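Local coordinates for UDP-N-acetylglucosamine 2-epimerase (PDB 3OT5), which probably catalyses the reversible epimerisation at C2 that interconverts UDP-N-acetylglucosamine and UDP-N-acetylmannosamine, at residues Ile110-His121 with Thr134-Glu145. Sequence-based numbering, arbitrary orientation.
Sequences IAAENPDIVLVH and TFYQQKMLGHVE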
loop_
_atom_site.group_PDB
_atom_site.type_symbol
_atom_site.label_atom_id
_atom_site.label_comp_id
_atom_site.label_asym_id
_atom_site.label_seq_id
_atom_site.Cartn_x
_atom_site.Cartn_y
_atom_site.Cartn_z
ATOM N N ILE A 110 -6.850 -3.504 -25.560
ATOM C CA ILE A 110 -8.208 -3.021 -25.348
ATOM C C ILE A 110 -9.059 -3.147 -26.613
ATOM O O ILE A 110 -10.192 -3.628 -26.559
ATOM C CB ILE A 110 -8.211 -1.575 -24.856
ATOM C CG1 ILE A 110 -7.598 -1.505 -23.451
ATOM C CG2 ILE A 110 -9.615 -1.034 -24.829
ATOM C CD1 ILE A 110 -7.401 -0.120 -22.935
ATOM N N ALA A 111 -8.507 -2.732 -27.747
ATOM C CA ALA A 111 -9.214 -2.809 -29.029
ATOM C C ALA A 111 -9.715 -4.220 -29.314
ATOM O O ALA A 111 -10.839 -4.398 -29.784
ATOM C CB ALA A 111 -8.309 -2.332 -30.182
ATOM N N ALA A 112 -8.872 -5.210 -29.025
ATOM C CA ALA A 112 -9.200 -6.609 -29.258
ATOM C C ALA A 112 -10.166 -7.184 -28.207
ATOM O O ALA A 112 -11.215 -7.725 -28.558
ATOM C CB ALA A 112 -7.921 -7.438 -29.303
ATOM N N GLU A 113 -9.808 -7.064 -26.932
ATOM C CA GLU A 113 -10.625 -7.597 -25.834
ATOM C C GLU A 113 -11.980 -6.909 -25.669
ATOM O O GLU A 113 -12.953 -7.540 -25.222
ATOM C CB GLU A 113 -9.846 -7.521 -24.511
ATOM C CG GLU A 113 -8.590 -8.404 -24.477
ATOM C CD GLU A 113 -8.897 -9.902 -24.501
ATOM O OE1 GLU A 113 -9.827 -10.354 -23.784
ATOM O OE2 GLU A 113 -8.179 -10.636 -25.212
ATOM N N ASN A 114 -12.028 -5.626 -26.027
ATOM C CA ASN A 114 -13.234 -4.781 -25.942
ATOM C C ASN A 114 -13.923 -4.845 -24.576
ATOM O O ASN A 114 -15.116 -5.173 -24.480
ATOM C CB ASN A 114 -14.236 -5.118 -27.056
ATOM C CG ASN A 114 -15.336 -4.048 -27.214
ATOM O OD1 ASN A 114 -15.179 -2.908 -26.762
ATOM N ND2 ASN A 114 -16.436 -4.411 -27.885
ATOM N N PRO A 115 -13.170 -4.554 -23.508
ATOM C CA PRO A 115 -13.768 -4.558 -22.199
ATOM C C PRO A 115 -14.701 -3.384 -22.010
ATOM O O PRO A 115 -14.580 -2.358 -22.686
ATOM C CB PRO A 115 -12.570 -4.380 -21.271
ATOM C CG PRO A 115 -11.595 -3.600 -22.083
ATOM C CD PRO A 115 -11.740 -4.202 -23.450
ATOM N N ASP A 116 -15.627 -3.543 -21.076
ATOM C CA ASP A 116 -16.559 -2.489 -20.735
ATOM C C ASP A 116 -15.875 -1.452 -19.867
ATOM O O ASP A 116 -16.235 -0.283 -19.877
ATOM C CB ASP A 116 -17.720 -3.088 -19.989
ATOM C CG ASP A 116 -18.482 -4.052 -20.835
ATOM O OD1 ASP A 116 -18.635 -3.767 -22.037
ATOM O OD2 ASP A 116 -18.931 -5.080 -20.314
ATOM N N ILE A 117 -14.877 -1.877 -19.109
ATOM C CA ILE A 117 -14.197 -0.952 -18.238
ATOM C C ILE A 117 -12.812 -1.430 -17.964
ATOM O O ILE A 117 -12.561 -2.624 -17.835
ATOM C CB ILE A 117 -14.972 -0.748 -16.923
ATOM C CG1 ILE A 117 -14.284 0.296 -16.034
ATOM C CG2 ILE A 117 -15.119 -2.071 -16.163
ATOM C CD1 ILE A 117 -15.076 0.619 -14.785
ATOM N N VAL A 118 -11.903 -0.477 -17.892
ATOM C CA VAL A 118 -10.522 -0.765 -17.617
ATOM C C VAL A 118 -10.197 -0.118 -16.293
ATOM O O VAL A 118 -10.575 1.044 -16.057
ATOM C CB VAL A 118 -9.607 -0.205 -18.694
ATOM C CG1 VAL A 118 -8.140 -0.550 -18.371
ATOM C CG2 VAL A 118 -9.996 -0.775 -20.039
ATOM N N LEU A 119 -9.517 -0.867 -15.424
ATOM C CA LEU A 119 -9.142 -0.347 -14.119
ATOM C C LEU A 119 -7.646 -0.210 -14.047
ATOM O O LEU A 119 -6.905 -1.178 -14.280
ATOM C CB LEU A 119 -9.629 -1.238 -12.978
ATOM C CG LEU A 119 -11.130 -1.488 -12.926
ATOM C CD1 LEU A 119 -11.457 -2.481 -11.812
ATOM C CD2 LEU A 119 -11.887 -0.171 -12.762
ATOM N N VAL A 120 -7.211 1.014 -13.758
ATOM C CA VAL A 120 -5.801 1.325 -13.608
ATOM C C VAL A 120 -5.646 1.746 -12.160
ATOM O O VAL A 120 -6.608 2.223 -11.502
ATOM C CB VAL A 120 -5.329 2.408 -14.596
ATOM C CG1 VAL A 120 -5.557 1.926 -16.092
ATOM C CG2 VAL A 120 -6.044 3.700 -14.343
ATOM N N HIS A 121 -4.445 1.567 -11.644
ATOM C CA HIS A 121 -4.201 1.878 -10.269
ATOM C C HIS A 121 -3.189 2.976 -10.016
ATOM O O HIS A 121 -2.144 3.069 -10.673
ATOM C CB HIS A 121 -3.687 0.629 -9.552
ATOM C CG HIS A 121 -3.435 0.846 -8.096
ATOM N ND1 HIS A 121 -2.337 1.537 -7.629
ATOM C CD2 HIS A 121 -4.148 0.485 -7.002
ATOM C CE1 HIS A 121 -2.388 1.597 -6.308
ATOM N NE2 HIS A 121 -3.472 0.958 -5.904
ATOM N N THR A 134 -7.140 3.627 -22.881
ATOM C CA THR A 134 -8.532 3.356 -22.539
ATOM C C THR A 134 -9.421 4.491 -23.095
ATOM O O THR A 134 -10.480 4.243 -23.704
ATOM C CB THR A 134 -8.691 3.181 -20.996
ATOM O OG1 THR A 134 -7.967 2.014 -20.579
ATOM C CG2 THR A 134 -10.137 3.035 -20.583
ATOM N N PHE A 135 -8.968 5.730 -22.928
ATOM C CA PHE A 135 -9.702 6.875 -23.447
ATOM C C PHE A 135 -9.705 6.851 -24.972
ATOM O O PHE A 135 -10.743 7.085 -25.612
ATOM C CB PHE A 135 -9.102 8.183 -22.970
ATOM C CG PHE A 135 -9.630 9.374 -23.709
ATOM C CD1 PHE A 135 -10.920 9.808 -23.505
ATOM C CD2 PHE A 135 -8.834 10.059 -24.603
ATOM C CE1 PHE A 135 -11.411 10.886 -24.195
ATOM C CE2 PHE A 135 -9.325 11.145 -25.301
ATOM C CZ PHE A 135 -10.606 11.555 -25.101
ATOM N N TYR A 136 -8.549 6.588 -25.564
ATOM C CA TYR A 136 -8.488 6.529 -27.021
ATOM C C TYR A 136 -9.431 5.484 -27.549
ATOM O O TYR A 136 -10.044 5.680 -28.585
ATOM C CB TYR A 136 -7.065 6.305 -27.553
ATOM C CG TYR A 136 -6.127 7.469 -27.341
ATOM C CD1 TYR A 136 -6.606 8.782 -27.352
ATOM C CD2 TYR A 136 -4.744 7.283 -27.316
ATOM C CE1 TYR A 136 -5.757 9.858 -27.213
ATOM C CE2 TYR A 136 -3.871 8.377 -27.195
ATOM C CZ TYR A 136 -4.391 9.655 -27.148
ATOM O OH TYR A 136 -3.571 10.751 -27.049
ATOM N N GLN A 137 -9.599 4.397 -26.800
ATOM C CA GLN A 137 -10.508 3.315 -27.198
ATOM C C GLN A 137 -11.939 3.557 -26.759
ATOM O O GLN A 137 -12.800 2.699 -26.933
ATOM C CB GLN A 137 -10.021 1.987 -26.623
ATOM C CG GLN A 137 -8.744 1.556 -27.234
ATOM C CD GLN A 137 -8.900 1.292 -28.686
ATOM O OE1 GLN A 137 -9.932 0.783 -29.126
ATOM N NE2 GLN A 137 -7.869 1.610 -29.459
ATOM N N GLN A 138 -12.188 4.734 -26.210
ATOM C CA GLN A 138 -13.500 5.119 -25.721
ATOM C C GLN A 138 -14.160 4.084 -24.802
ATOM O O GLN A 138 -15.346 3.768 -24.954
ATOM C CB GLN A 138 -14.403 5.511 -26.876
ATOM C CG GLN A 138 -13.867 6.715 -27.624
ATOM C CD GLN A 138 -14.815 7.220 -28.679
ATOM O OE1 GLN A 138 -15.597 6.458 -29.256
ATOM N NE2 GLN A 138 -14.752 8.520 -28.944
ATOM N N LYS A 139 -13.373 3.570 -23.854
ATOM C CA LYS A 139 -13.850 2.624 -22.847
ATOM C C LYS A 139 -13.919 3.360 -21.530
ATOM O O LYS A 139 -13.173 4.317 -21.296
ATOM C CB LYS A 139 -12.899 1.446 -22.639
ATOM C CG LYS A 139 -12.966 0.241 -23.547
ATOM C CD LYS A 139 -12.978 0.541 -24.996
ATOM C CE LYS A 139 -14.386 0.639 -25.529
ATOM N NZ LYS A 139 -15.008 -0.715 -25.535
ATOM N N MET A 140 -14.788 2.893 -20.649
ATOM C CA MET A 140 -14.900 3.511 -19.363
ATOM C C MET A 140 -13.609 3.227 -18.585
ATOM O O MET A 140 -13.052 2.122 -18.650
ATOM C CB MET A 140 -16.124 2.996 -18.631
ATOM C CG MET A 140 -16.368 3.719 -17.348
ATOM S SD MET A 140 -17.889 3.188 -16.609
ATOM C CE MET A 140 -17.927 4.217 -15.134
ATOM N N LEU A 141 -13.123 4.249 -17.892
ATOM C CA LEU A 141 -11.896 4.169 -17.119
ATOM C C LEU A 141 -12.174 4.325 -15.636
ATOM O O LEU A 141 -12.765 5.313 -15.199
ATOM C CB LEU A 141 -10.914 5.265 -17.563
ATOM C CG LEU A 141 -9.548 5.263 -16.870
ATOM C CD1 LEU A 141 -8.851 3.922 -17.032
ATOM C CD2 LEU A 141 -8.667 6.384 -17.417
ATOM N N GLY A 142 -11.740 3.340 -14.866
ATOM C CA GLY A 142 -11.908 3.362 -13.430
ATOM C C GLY A 142 -10.526 3.542 -12.832
ATOM O O GLY A 142 -9.568 2.880 -13.258
ATOM N N HIS A 143 -10.424 4.420 -11.839
ATOM C CA HIS A 143 -9.136 4.707 -11.202
ATOM C C HIS A 143 -9.145 4.270 -9.746
ATOM O O HIS A 143 -9.831 4.863 -8.903
ATOM C CB HIS A 143 -8.844 6.193 -11.400
ATOM C CG HIS A 143 -7.467 6.622 -11.006
ATOM N ND1 HIS A 143 -7.178 7.914 -10.627
ATOM C CD2 HIS A 143 -6.316 5.925 -10.873
ATOM C CE1 HIS A 143 -5.895 8.009 -10.341
ATOM N NE2 HIS A 143 -5.351 6.813 -10.471
ATOM N N VAL A 144 -8.401 3.194 -9.467
ATOM C CA VAL A 144 -8.301 2.639 -8.125
ATOM C C VAL A 144 -7.239 3.443 -7.407
ATOM O O VAL A 144 -6.169 3.631 -7.947
ATOM C CB VAL A 144 -7.928 1.153 -8.148
ATOM C CG1 VAL A 144 -7.827 0.618 -6.737
ATOM C CG2 VAL A 144 -8.970 0.358 -8.954
ATOM N N GLU A 145 -7.535 3.878 -6.172
ATOM C CA GLU A 145 -6.646 4.739 -5.389
ATOM C C GLU A 145 -6.556 6.080 -6.123
ATOM O O GLU A 145 -5.478 6.533 -6.540
ATOM C CB GLU A 145 -5.263 4.122 -5.131
ATOM C CG GLU A 145 -4.371 5.033 -4.294
ATOM C CD GLU A 145 -3.009 4.442 -3.976
ATOM O OE1 GLU A 145 -2.034 4.903 -4.609
ATOM O OE2 GLU A 145 -2.913 3.504 -3.139
#
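Thr134 touches both the helix end and the strand of 110-121 through OG1, which lies 3.2 Å from Ile110 CD1 and also meets Val118 CB, while its CG2 rests on Val118. The hydroxyl is hydrogen-bonded to Ala130 O in its own helix, which satisfies it in these apolar surroundings. The side chains of Gln137 and Ile110 pass each other in opposite directions, with Gln137 CB 3.5 Å from Ile110 CG2; a bend at chi2 (-64°) lays the Gln137 amide beside Ala111, with NE2 held by Asn107. After the Schellman motif that ends helix 125-136, with Gln138 as its C-prime residue, Lys139 runs along Pro115 O and CG2 of Ile110. Bends at chi2, chi3 and chi4 curl its chain until NZ hydrogen-bonds Asn114 OD1, at a modelled distance so short that its exact length is doubtful, and weakly Pro115 O, linking the two loops. From Met140 the strands pair in parallel. Met140 O accepts a hydrogen bond from Val118 N, and Gly142 both donates to Val118 O, at 2.8 Å and nearly straight (175°), and accepts from Val120 N. Without a side chain, Gly142 lets CD2 of Leu119 settle 3.6 Å from its CA. On the other face, Leu141 CD1 packs against CG2 of Val120, and the His143 ring brings its edge to Val120 O while its NE2 is hydrogen-bonded to Gly122 O. Val144 N donates to Val120 O, and Val144 O lies over one face of the His121 ring, displaced toward its rim. Glu145 CB makes an off-centre CH-pi contact with that ring, and its carboxylate pairs with Lys42. Together with helix 125-136, these strands form a beta-alpha-beta unit in the parallel sheet of a Rossmann-like domain.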